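Local coordinates for protein EchA1_1 (Mycobacterium avium subsp. paratuberculosis, PDB 3R9T) that probably catalyses the reversible hydration of enoyl-CoA thioesters to 3-hydroxyacyl-CoA, as a member of the crotonase family linked to fatty acid metabolism, at residues B[33-43]-B[82-93]. Sequence-based numbering, arbitrary orientation.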
# COMPACT_ATOMS: atom_id res chain seq x y z
N ILE B 33 -2.49 25.19 -13.81
CA ILE B 33 -3.81 25.37 -13.21
C ILE B 33 -3.99 26.75 -12.63
O ILE B 33 -3.20 27.20 -11.79
CB ILE B 33 -4.07 24.36 -12.09
CG1 ILE B 33 -3.90 22.94 -12.59
CG2 ILE B 33 -5.50 24.53 -11.54
CD1 ILE B 33 -4.76 22.60 -13.82
N ASN B 34 -5.05 27.41 -13.06
CA ASN B 34 -5.57 28.60 -12.40
C ASN B 34 -7.09 28.46 -12.20
O ASN B 34 -7.70 27.44 -12.57
CB ASN B 34 -5.23 29.86 -13.21
CG ASN B 34 -5.95 29.91 -14.55
OD1 ASN B 34 -6.81 29.08 -14.85
ND2 ASN B 34 -5.59 30.88 -15.38
N ALA B 35 -7.70 29.50 -11.63
CA ALA B 35 -9.15 29.49 -11.38
C ALA B 35 -10.02 29.21 -12.63
O ALA B 35 -11.04 28.54 -12.53
CB ALA B 35 -9.59 30.80 -10.72
N ALA B 36 -9.61 29.73 -13.79
CA ALA B 36 -10.34 29.50 -15.04
C ALA B 36 -10.34 28.01 -15.46
O ALA B 36 -11.36 27.48 -15.91
CB ALA B 36 -9.76 30.37 -16.16
N VAL B 37 -9.19 27.35 -15.31
CA VAL B 37 -9.10 25.92 -15.58
C VAL B 37 -10.00 25.17 -14.59
O VAL B 37 -10.74 24.26 -14.97
CB VAL B 37 -7.65 25.41 -15.47
CG1 VAL B 37 -7.59 23.87 -15.65
CG2 VAL B 37 -6.72 26.13 -16.48
N SER B 38 -9.95 25.57 -13.32
CA SER B 38 -10.76 24.91 -12.30
C SER B 38 -12.25 24.99 -12.59
O SER B 38 -13.00 24.06 -12.31
CB SER B 38 -10.45 25.45 -10.91
OG SER B 38 -9.07 25.29 -10.61
N ILE B 39 -12.68 26.11 -13.15
CA ILE B 39 -14.08 26.28 -13.53
C ILE B 39 -14.48 25.31 -14.63
O ILE B 39 -15.51 24.64 -14.53
CB ILE B 39 -14.35 27.73 -13.99
CG1 ILE B 39 -14.36 28.65 -12.77
CG2 ILE B 39 -15.68 27.84 -14.73
CD1 ILE B 39 -14.22 30.14 -13.10
N GLY B 40 -13.65 25.23 -15.66
CA GLY B 40 -13.91 24.35 -16.79
C GLY B 40 -13.93 22.89 -16.40
O GLY B 40 -14.82 22.14 -16.81
N VAL B 41 -12.94 22.48 -15.63
CA VAL B 41 -12.81 21.08 -15.24
C VAL B 41 -13.90 20.68 -14.24
O VAL B 41 -14.59 19.65 -14.41
CB VAL B 41 -11.39 20.81 -14.69
CG1 VAL B 41 -11.33 19.43 -14.00
CG2 VAL B 41 -10.31 20.95 -15.81
N GLY B 42 -14.08 21.50 -13.21
CA GLY B 42 -15.05 21.25 -12.17
C GLY B 42 -16.47 21.20 -12.70
O GLY B 42 -17.22 20.29 -12.38
N ASP B 43 -16.87 22.16 -13.53
CA ASP B 43 -18.22 22.13 -14.09
C ASP B 43 -18.46 20.89 -14.98
O ASP B 43 -19.53 20.28 -14.93
CB ASP B 43 -18.53 23.42 -14.86
CG ASP B 43 -18.61 24.65 -13.96
OD1 ASP B 43 -18.63 24.53 -12.72
OD2 ASP B 43 -18.68 25.76 -14.53
N LEU B 82 -6.54 29.09 -6.61
CA LEU B 82 -6.39 28.29 -7.82
C LEU B 82 -7.65 27.50 -8.11
O LEU B 82 -7.85 27.03 -9.23
CB LEU B 82 -5.18 27.37 -7.69
CG LEU B 82 -3.86 28.14 -7.50
CD1 LEU B 82 -2.69 27.19 -7.49
CD2 LEU B 82 -3.66 29.23 -8.56
N TYR B 83 -8.51 27.41 -7.10
CA TYR B 83 -9.66 26.53 -7.14
C TYR B 83 -10.85 27.14 -7.88
O TYR B 83 -10.80 28.29 -8.31
CB TYR B 83 -10.03 26.09 -5.72
CG TYR B 83 -10.40 27.18 -4.73
CD1 TYR B 83 -11.62 27.85 -4.83
CD2 TYR B 83 -9.56 27.52 -3.67
CE1 TYR B 83 -11.99 28.85 -3.92
CE2 TYR B 83 -9.92 28.52 -2.74
CZ TYR B 83 -11.14 29.18 -2.88
OH TYR B 83 -11.52 30.16 -1.98
N HIS B 84 -11.89 26.34 -8.07
CA HIS B 84 -13.14 26.82 -8.67
C HIS B 84 -13.70 27.85 -7.70
O HIS B 84 -13.97 27.50 -6.56
CB HIS B 84 -14.13 25.67 -8.83
CG HIS B 84 -15.35 25.99 -9.64
ND1 HIS B 84 -16.13 27.11 -9.42
CD2 HIS B 84 -15.96 25.30 -10.63
CE1 HIS B 84 -17.14 27.11 -10.26
NE2 HIS B 84 -17.07 26.02 -11.01
N PRO B 85 -13.88 29.10 -8.14
CA PRO B 85 -14.27 30.11 -7.14
C PRO B 85 -15.59 29.84 -6.40
O PRO B 85 -15.75 30.33 -5.28
CB PRO B 85 -14.40 31.42 -7.93
CG PRO B 85 -14.01 31.13 -9.32
CD PRO B 85 -13.71 29.67 -9.49
N ASP B 86 -16.51 29.10 -7.01
CA ASP B 86 -17.78 28.77 -6.35
C ASP B 86 -17.83 27.41 -5.66
O ASP B 86 -18.83 27.07 -5.00
CB ASP B 86 -18.88 28.84 -7.37
CG ASP B 86 -19.06 30.24 -7.89
OD1 ASP B 86 -18.68 31.21 -7.19
OD2 ASP B 86 -19.56 30.34 -9.01
N HIS B 87 -16.73 26.67 -5.78
CA HIS B 87 -16.65 25.32 -5.26
C HIS B 87 -15.28 25.07 -4.63
O HIS B 87 -14.51 24.23 -5.11
CB HIS B 87 -16.93 24.31 -6.38
CG HIS B 87 -18.35 24.31 -6.83
ND1 HIS B 87 -19.38 23.84 -6.04
CD2 HIS B 87 -18.93 24.73 -7.98
CE1 HIS B 87 -20.52 23.96 -6.68
NE2 HIS B 87 -20.27 24.49 -7.87
N PRO B 88 -14.97 25.79 -3.53
CA PRO B 88 -13.69 25.56 -2.89
C PRO B 88 -13.55 24.10 -2.43
O PRO B 88 -12.43 23.59 -2.34
CB PRO B 88 -13.74 26.51 -1.69
CG PRO B 88 -15.16 26.71 -1.42
CD PRO B 88 -15.79 26.76 -2.77
N GLU B 89 -14.68 23.45 -2.15
CA GLU B 89 -14.69 22.09 -1.63
C GLU B 89 -14.16 21.09 -2.64
O GLU B 89 -13.80 19.97 -2.26
CB GLU B 89 -16.08 21.66 -1.14
CG GLU B 89 -17.11 21.34 -2.23
CD GLU B 89 -17.72 22.56 -2.87
OE1 GLU B 89 -17.23 23.68 -2.61
OE2 GLU B 89 -18.71 22.41 -3.62
N TRP B 90 -14.08 21.46 -3.92
CA TRP B 90 -13.54 20.54 -4.95
C TRP B 90 -12.01 20.58 -5.06
O TRP B 90 -11.40 19.77 -5.76
CB TRP B 90 -14.13 20.85 -6.33
CG TRP B 90 -15.59 20.55 -6.45
CD1 TRP B 90 -16.35 19.77 -5.63
CD2 TRP B 90 -16.47 21.02 -7.48
NE1 TRP B 90 -17.65 19.74 -6.08
CE2 TRP B 90 -17.75 20.49 -7.21
CE3 TRP B 90 -16.30 21.83 -8.61
CZ2 TRP B 90 -18.85 20.75 -8.03
CZ3 TRP B 90 -17.38 22.09 -9.41
CH2 TRP B 90 -18.64 21.56 -9.12
N GLY B 91 -11.40 21.55 -4.38
CA GLY B 91 -9.96 21.71 -4.39
C GLY B 91 -9.35 22.11 -5.72
O GLY B 91 -10.03 22.60 -6.64
N PHE B 92 -8.05 21.86 -5.81
CA PHE B 92 -7.21 22.21 -6.94
C PHE B 92 -7.77 21.69 -8.26
O PHE B 92 -8.14 20.53 -8.35
CB PHE B 92 -5.84 21.61 -6.67
CG PHE B 92 -4.78 21.93 -7.68
CD1 PHE B 92 -4.06 23.12 -7.58
CD2 PHE B 92 -4.41 21.00 -8.63
CE1 PHE B 92 -3.04 23.39 -8.47
CE2 PHE B 92 -3.40 21.27 -9.52
CZ PHE B 92 -2.71 22.48 -9.43
N ALA B 93 -7.88 22.58 -9.24
CA ALA B 93 -8.36 22.28 -10.60
C ALA B 93 -9.84 21.90 -10.64
O ALA B 93 -10.32 21.40 -11.64
CB ALA B 93 -7.48 21.19 -11.29
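Two side-chain hydrogen bonds, from S38 and to D43, fasten the loop 82-93 to the first turns of helix 35-50. S38 OG donates to L82 O over a short 2.5 Å, in the plane of that carbonyl; with chi1 at -58° the hydroxyl stands beside its own backbone N and opposite the carbonyl carbon, facing the loop. H84 NE2 gives its hydrogen to D43 OD1 at 2.8 Å. The carboxylate oxygen lies close to the imidazole plane but is itself met from above the carboxylate, the two planes being 55° apart. The other ring nitrogen, H84 ND1, accepts from D86 N within the type I turn 84-87, so both nitrogens are engaged and the rotation of the ring is fixed. Its two faces are covered as well: I39 CG1 sits over the centre of one, 4.0 Å from the centroid in a CH-pi contact, and H87 CD2 over the other. I39 CG1 also presses on P85 CD.

In this crotonase-like fold the segment 82-93 is part of the loop between helix 73-77 and strand 104-108, and its first residue, L82, belongs to the pocket occupied by benzoic acid. The backbone carbonyl of L82 thus holds to the helix while its side chain touches the ligand.

Apolar packing closes the N-terminal end of the contact. I33 CG2 lies over one face of the F92 ring, I33 CG1 comes within 3.4 Å of F92 CZ, and I33 CG2 meets A93 CB at 3.9 Å. Farther along the helix, W90 CZ3 rests 3.5 Å from G42 O, and the same indole stacks on H98. The helix itself is N-capped by N34, whose OD1 accepts from V37 N.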